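Local coordinates for protein transcriptional regulator, marR family, putative (Sulfolobus solfataricus, PDB 3F3X) that probably binds DNA as a dimeric winged helix-turn-helix regulator of the MarR family and is linked to transcriptional activation in archaea, at residues A[36-39]-A[40-44]; A[65-68]-A[69-73]. One frame throughout, in Å; residues are numbered along the deposited sequence.

Interaction 1 of 2, residues A[36-39]-A[40-44]; sequences SYLD and FSILK. With SO4 (sulfate ion), chain B.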
ATOM      1  N   SER A  36       2.673  -5.939 -14.551  1.00 27.20           N
ATOM      2  CA  SER A  36       2.703  -5.276 -13.258  1.00 25.25           C
ATOM      3  C   SER A  36       1.673  -5.969 -12.377  1.00 25.15           C
ATOM      4  O   SER A  36       0.914  -6.821 -12.844  1.00 23.37           O
ATOM      5  CB  SER A  36       2.339  -3.800 -13.398  1.00 26.45           C
ATOM      6  OG  SER A  36       0.967  -3.644 -13.724  1.00 25.94           O
ATOM      7  N   TYR A  37       1.642  -5.605 -11.104  1.00 23.32           N
ATOM      8  CA  TYR A  37       0.685  -6.191 -10.181  1.00 25.09           C
ATOM      9  C   TYR A  37      -0.728  -5.758 -10.563  1.00 24.65           C
ATOM     10  O   TYR A  37      -1.674  -6.537 -10.454  1.00 23.10           O
ATOM     11  CB  TYR A  37       0.992  -5.746  -8.757  1.00 27.65           C
ATOM     12  CG  TYR A  37       0.094  -6.359  -7.708  1.00 30.44           C
ATOM     13  CD1 TYR A  37      -0.156  -7.732  -7.688  1.00 31.48           C
ATOM     14  CD2 TYR A  37      -0.447  -5.576  -6.693  1.00 34.30           C
ATOM     15  CE1 TYR A  37      -0.919  -8.310  -6.674  1.00 33.97           C
ATOM     16  CE2 TYR A  37      -1.208  -6.143  -5.675  1.00 37.58           C
ATOM     17  CZ  TYR A  37      -1.435  -7.509  -5.669  1.00 36.87           C
ATOM     18  OH  TYR A  37      -2.146  -8.061  -4.626  1.00 40.46           O
ATOM     19  N   LEU A  38      -0.866  -4.513 -11.006  1.00 24.91           N
ATOM     20  CA  LEU A  38      -2.173  -4.003 -11.409  1.00 23.71           C
ATOM     21  C   LEU A  38      -2.646  -4.767 -12.639  1.00 23.42           C
ATOM     22  O   LEU A  38      -3.842  -5.015 -12.798  1.00 23.25           O
ATOM     23  CB  LEU A  38      -2.102  -2.506 -11.728  1.00 24.25           C
ATOM     24  CG  LEU A  38      -3.440  -1.870 -12.125  1.00 24.37           C
ATOM     25  CD1 LEU A  38      -4.444  -2.056 -11.001  1.00 24.86           C
ATOM     26  CD2 LEU A  38      -3.246  -0.385 -12.420  1.00 26.40           C
ATOM     27  N   ASP A  39      -1.704  -5.125 -13.510  1.00 22.32           N
ATOM     28  CA  ASP A  39      -2.020  -5.885 -14.718  1.00 21.91           C
ATOM     29  C   ASP A  39      -2.651  -7.205 -14.285  1.00 20.68           C
ATOM     30  O   ASP A  39      -3.658  -7.644 -14.846  1.00 20.06           O
ATOM     31  CB  ASP A  39      -0.756  -6.196 -15.521  1.00 22.11           C
ATOM     32  CG  ASP A  39      -0.200  -4.990 -16.256  1.00 26.01           C
ATOM     33  OD1 ASP A  39       0.977  -5.068 -16.671  1.00 26.85           O
ATOM     34  OD2 ASP A  39      -0.925  -3.984 -16.438  1.00 26.94           O
ATOM     35  N   PHE A  40      -2.035  -7.841 -13.293  1.00 18.80           N
ATOM     36  CA  PHE A  40      -2.540  -9.102 -12.774  1.00 19.37           C
ATOM     37  C   PHE A  40      -3.967  -8.936 -12.245  1.00 20.30           C
ATOM     38  O   PHE A  40      -4.838  -9.763 -12.515  1.00 19.18           O
ATOM     39  CB  PHE A  40      -1.645  -9.614 -11.645  1.00 20.23           C
ATOM     40  CG  PHE A  40      -2.323 -10.603 -10.742  1.00 22.36           C
ATOM     41  CD1 PHE A  40      -2.569 -11.909 -11.165  1.00 20.52           C
ATOM     42  CD2 PHE A  40      -2.750 -10.216  -9.475  1.00 22.74           C
ATOM     43  CE1 PHE A  40      -3.232 -12.814 -10.329  1.00 24.32           C
ATOM     44  CE2 PHE A  40      -3.409 -11.109  -8.639  1.00 23.59           C
ATOM     45  CZ  PHE A  40      -3.654 -12.410  -9.063  1.00 22.05           C
ATOM     46  N   SER A  41      -4.194  -7.874 -11.479  1.00 18.75           N
ATOM     47  CA  SER A  41      -5.518  -7.616 -10.913  1.00 20.84           C
ATOM     48  C   SER A  41      -6.590  -7.449 -11.990  1.00 19.49           C
ATOM     49  O   SER A  41      -7.698  -7.981 -11.870  1.00 20.36           O
ATOM     50  CB  SER A  41      -5.480  -6.363 -10.035  1.00 21.98           C
ATOM     51  OG  SER A  41      -4.634  -6.555  -8.917  1.00 23.89           O
ATOM     52  N   ILE A  42      -6.262  -6.700 -13.038  1.00 18.55           N
ATOM     53  CA  ILE A  42      -7.205  -6.474 -14.124  1.00 18.07           C
ATOM     54  C   ILE A  42      -7.528  -7.794 -14.814  1.00 18.23           C
ATOM     55  O   ILE A  42      -8.691  -8.080 -15.113  1.00 15.63           O
ATOM     56  CB  ILE A  42      -6.641  -5.455 -15.147  1.00 19.54           C
ATOM     57  CG1 ILE A  42      -6.554  -4.073 -14.484  1.00 20.75           C
ATOM     58  CG2 ILE A  42      -7.521  -5.406 -16.404  1.00 18.34           C
ATOM     59  CD1 ILE A  42      -5.877  -3.021 -15.341  1.00 22.28           C
ATOM     60  N   LEU A  43      -6.504  -8.604 -15.061  1.00 15.90           N
ATOM     61  CA  LEU A  43      -6.729  -9.895 -15.694  1.00 16.82           C
ATOM     62  C   LEU A  43      -7.613 -10.770 -14.804  1.00 17.23           C
ATOM     63  O   LEU A  43      -8.528 -11.423 -15.290  1.00 16.69           O
ATOM     64  CB  LEU A  43      -5.397 -10.602 -15.974  1.00 16.99           C
ATOM     65  CG  LEU A  43      -4.545  -9.944 -17.068  1.00 19.42           C
ATOM     66  CD1 LEU A  43      -3.216 -10.678 -17.219  1.00 21.33           C
ATOM     67  CD2 LEU A  43      -5.299  -9.968 -18.391  1.00 21.74           C
ATOM     68  N   LYS A  44      -7.356 -10.775 -13.500  1.00 17.56           N
ATOM     69  CA  LYS A  44      -8.169 -11.599 -12.610  1.00 19.01           C
ATOM     70  C   LYS A  44      -9.643 -11.187 -12.628  1.00 19.87           C
ATOM     71  O   LYS A  44     -10.530 -12.028 -12.791  1.00 18.99           O
ATOM     72  CB  LYS A  44      -7.645 -11.529 -11.176  1.00 19.35           C
ATOM     73  CG  LYS A  44      -8.472 -12.370 -10.195  1.00 19.21           C
ATOM     74  CD  LYS A  44      -7.964 -12.238  -8.769  1.00 21.03           C
ATOM     75  CE  LYS A  44      -8.814 -13.058  -7.805  1.00 20.89           C
ATOM     76  NZ  LYS A  44      -8.411 -12.813  -6.387  1.00 23.91           N
TER
HETATM   77  S   SO4 B 201      -9.170  -9.247  -5.982  1.00 27.53           S
HETATM   78  O1  SO4 B 201      -7.901  -8.799  -5.376  1.00 29.51           O
HETATM   79  O2  SO4 B 201      -8.969  -9.495  -7.417  1.00 28.59           O
HETATM   80  O3  SO4 B 201     -10.199  -8.201  -5.806  1.00 24.43           O
HETATM   81  O4  SO4 B 201      -9.597 -10.494  -5.325  1.00 28.54           O

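Interaction 2 of 2, residues A[65-68]-A[69-73]; sequences SAIT and AAVDK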
ATOM      1  N   SER A  65      -7.457   6.857 -14.634  1.00 36.49           N
ATOM      2  CA  SER A  65      -6.306   7.134 -15.483  1.00 35.81           C
ATOM      3  C   SER A  65      -5.320   5.977 -15.347  1.00 32.24           C
ATOM      4  O   SER A  65      -4.724   5.542 -16.328  1.00 33.57           O
ATOM      5  CB  SER A  65      -5.635   8.445 -15.062  1.00 38.46           C
ATOM      6  OG  SER A  65      -5.117   8.346 -13.748  1.00 41.13           O
ATOM      7  N   ALA A  66      -5.157   5.477 -14.128  1.00 30.81           N
ATOM      8  CA  ALA A  66      -4.248   4.361 -13.886  1.00 30.71           C
ATOM      9  C   ALA A  66      -4.767   3.110 -14.597  1.00 30.27           C
ATOM     10  O   ALA A  66      -3.995   2.374 -15.211  1.00 29.96           O
ATOM     11  CB  ALA A  66      -4.112   4.103 -12.391  1.00 30.75           C
ATOM     12  N   ILE A  67      -6.075   2.873 -14.509  1.00 28.80           N
ATOM     13  CA  ILE A  67      -6.688   1.720 -15.165  1.00 27.58           C
ATOM     14  C   ILE A  67      -6.522   1.838 -16.679  1.00 27.74           C
ATOM     15  O   ILE A  67      -6.131   0.879 -17.345  1.00 26.40           O
ATOM     16  CB  ILE A  67      -8.205   1.625 -14.847  1.00 27.66           C
ATOM     17  CG1 ILE A  67      -8.411   1.292 -13.368  1.00 27.03           C
ATOM     18  CG2 ILE A  67      -8.869   0.571 -15.745  1.00 27.39           C
ATOM     19  CD1 ILE A  67      -7.817  -0.049 -12.939  1.00 28.16           C
ATOM     20  N   THR A  68      -6.819   3.020 -17.218  1.00 27.18           N
ATOM     21  CA  THR A  68      -6.710   3.252 -18.656  1.00 29.56           C
ATOM     22  C   THR A  68      -5.295   3.005 -19.163  1.00 30.43           C
ATOM     23  O   THR A  68      -5.102   2.395 -20.217  1.00 29.67           O
ATOM     24  CB  THR A  68      -7.109   4.691 -19.026  1.00 31.56           C
ATOM     25  OG1 THR A  68      -8.437   4.953 -18.561  1.00 32.49           O
ATOM     26  CG2 THR A  68      -7.067   4.882 -20.535  1.00 33.50           C
ATOM     27  N   ALA A  69      -4.307   3.488 -18.415  1.00 30.35           N
ATOM     28  CA  ALA A  69      -2.912   3.308 -18.796  1.00 31.08           C
ATOM     29  C   ALA A  69      -2.569   1.822 -18.822  1.00 28.83           C
ATOM     30  O   ALA A  69      -1.923   1.349 -19.755  1.00 29.75           O
ATOM     31  CB  ALA A  69      -1.996   4.040 -17.818  1.00 31.48           C
ATOM     32  N   ALA A  70      -3.007   1.093 -17.798  1.00 27.04           N
ATOM     33  CA  ALA A  70      -2.745  -0.342 -17.708  1.00 26.17           C
ATOM     34  C   ALA A  70      -3.426  -1.096 -18.847  1.00 25.98           C
ATOM     35  O   ALA A  70      -2.808  -1.933 -19.500  1.00 26.97           O
ATOM     36  CB  ALA A  70      -3.223  -0.882 -16.360  1.00 25.09           C
ATOM     37  N   VAL A  71      -4.701  -0.794 -19.084  1.00 25.79           N
ATOM     38  CA  VAL A  71      -5.459  -1.446 -20.149  1.00 25.50           C
ATOM     39  C   VAL A  71      -4.856  -1.156 -21.521  1.00 26.94           C
ATOM     40  O   VAL A  71      -4.858  -2.019 -22.401  1.00 24.80           O
ATOM     41  CB  VAL A  71      -6.946  -1.002 -20.121  1.00 25.62           C
ATOM     42  CG1 VAL A  71      -7.694  -1.567 -21.324  1.00 25.09           C
ATOM     43  CG2 VAL A  71      -7.595  -1.474 -18.822  1.00 23.59           C
ATOM     44  N   ASP A  72      -4.330   0.053 -21.713  1.00 29.24           N
ATOM     45  CA  ASP A  72      -3.720   0.385 -22.995  1.00 31.58           C
ATOM     46  C   ASP A  72      -2.628  -0.630 -23.326  1.00 31.90           C
ATOM     47  O   ASP A  72      -2.549  -1.123 -24.450  1.00 32.61           O
ATOM     48  CB  ASP A  72      -3.096   1.785 -22.978  1.00 34.22           C
ATOM     49  CG  ASP A  72      -4.130   2.897 -22.963  1.00 36.65           C
ATOM     50  OD1 ASP A  72      -5.248   2.702 -23.492  1.00 35.09           O
ATOM     51  OD2 ASP A  72      -3.807   3.982 -22.433  1.00 38.88           O
ATOM     52  N   LYS A  73      -1.785  -0.942 -22.345  1.00 33.05           N
ATOM     53  CA  LYS A  73      -0.702  -1.893 -22.570  1.00 33.25           C
ATOM     54  C   LYS A  73      -1.225  -3.314 -22.713  1.00 32.16           C
ATOM     55  O   LYS A  73      -0.804  -4.050 -23.607  1.00 31.03           O
ATOM     56  CB  LYS A  73       0.320  -1.816 -21.437  1.00 36.98           C
ATOM     57  CG  LYS A  73       1.684  -1.328 -21.902  1.00 43.00           C
ATOM     58  CD  LYS A  73       2.543  -0.833 -20.751  1.00 45.65           C
ATOM     59  CE  LYS A  73       3.826  -0.200 -21.274  1.00 47.70           C
ATOM     60  NZ  LYS A  73       4.618   0.457 -20.196  1.00 49.69           N
TER

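Interaction 1 of 2, residues A[36-39]-A[40-44]
Tyr-37 and Phe-40, three residues apart at the start of helix 37-48, send their rings out side by side in the same direction, with Tyr-37 CE1 3.9 Å from Phe-40 CD2. Both first torsions put CG opposite the backbone N (chi1 -177° for Tyr-37 and 159° for Phe-40), which carries the two rings off together. The carbonyl O of Tyr-37 lies in the plane of the Phe-40 ring, at its edge. On another flank, Leu-38 and Ile-42 form the second apolar pair, CG of the leucine 4.2 Å from CD1 of the isoleucine.

The polar contacts begin with a capping box. Ser-36, the N-cap, takes a 3.1 Å hydrogen bond on OG from Asp-39 N, while Ser-36 N returns one to Asp-39 OD1 at 2.9 Å, reaching that oxygen from above the carboxylate plane. Further on, the backbone follows the helical i to i+4 pattern: Phe-40 N to Ser-36 O, Ser-41 N to Tyr-37 O, Ile-42 N to Leu-38 O and Leu-43 N to Asp-39 O.

Lys-44 stands apart: its extended chain brings NZ to a 2.8 Å hydrogen bond with O4 of a sulfate, probably from the crystallisation liquor. Arg-59, Tyr-60 and, from the second subunit, Gln-9 and Lys-16 complete the anion's site. Tyr-37 OH bonds to Asn-12 of that subunit, and Phe-40 rests on helix 98-118. Chemically, the box gives Asp-39 N, in the first turn, and Ser-36 N, of the cap residue itself, side-chain acceptors, and the Asp-39 carboxylate, if charged, would also be favoured by the helix dipole.

Interaction 2 of 2, residues A[65-68]-A[69-73]
Ile-67 and Val-71, one helical turn apart, meet through their CG2 methyls, 3.9 Å from each other. The valine methyl also lies 3.1 Å from Ile-67 O, the same carbonyl that accepts the Val-71 N-H. Val-71 CG1 is opposite the backbone N (chi1 174°), which leaves CG2 beside that nitrogen and turned back toward the preceding turn. The bond from Val-71 N to Ile-67 O is short, 2.8 Å, and nearly straight, with an N-H...O angle of 169°.

Thr-68 and Asp-72 repeat the spacing on a different side of the helix. Asp-72 N donates to Thr-68 O at 2.9 Å, and the carboxylate folds back over the same turn, bringing OD2 within 3.9 Å of the Thr-68 CG2 methyl. Its OD2 also comes to 3.0 Å from Thr-68 O; since both are acceptors, no hydrogen bond joins them.

The next shell fixes these groups. A salt bridge from Asp-72 OD1 to Arg-82 of strand 80-85 holds the carboxylate, and the Thr-68 hydroxyl bonds to Gln-64 O. Ile-67 packs on Met-53, Leu-56 and Ala-57 of helix 53-60, while Ala-70 faces helix 37-48. Helices 53-60 and 64-76 form the helix-turn-helix and, with helix 37-48, strand 51-52 and the hairpin of strands 80-85 and 92-96, the winged helix-turn-helix of MarR proteins; helix 64-76 is, by analogy with the family, probably the recognition helix.

In the fold
Two short stretches of helix, one from each of two packed helices, illustrate how local order supports a tertiary interface. The centres of interactions 1 and 2 lie about 11 Å apart, and Ala-70 is where they chiefly meet: its CB is 3.6 Å from Ile-42 CD1, 3.9 Å from Asp-39 OD2 and 4.0 Å from Leu-38 CD2. Asp-39, the partner of Ser-36 in the capping box, thus also borders the helix-helix seam. Interaction 1 is buried, its centre about 5 Å from that of the chain, and reaches the second subunit and the sulfate; interaction 2, its centre about 13 Å from that of the chain, touches no other chain of the assembly. The packing at Ala-70 joins a helix that also touches the second subunit to the presumed DNA-reading helix.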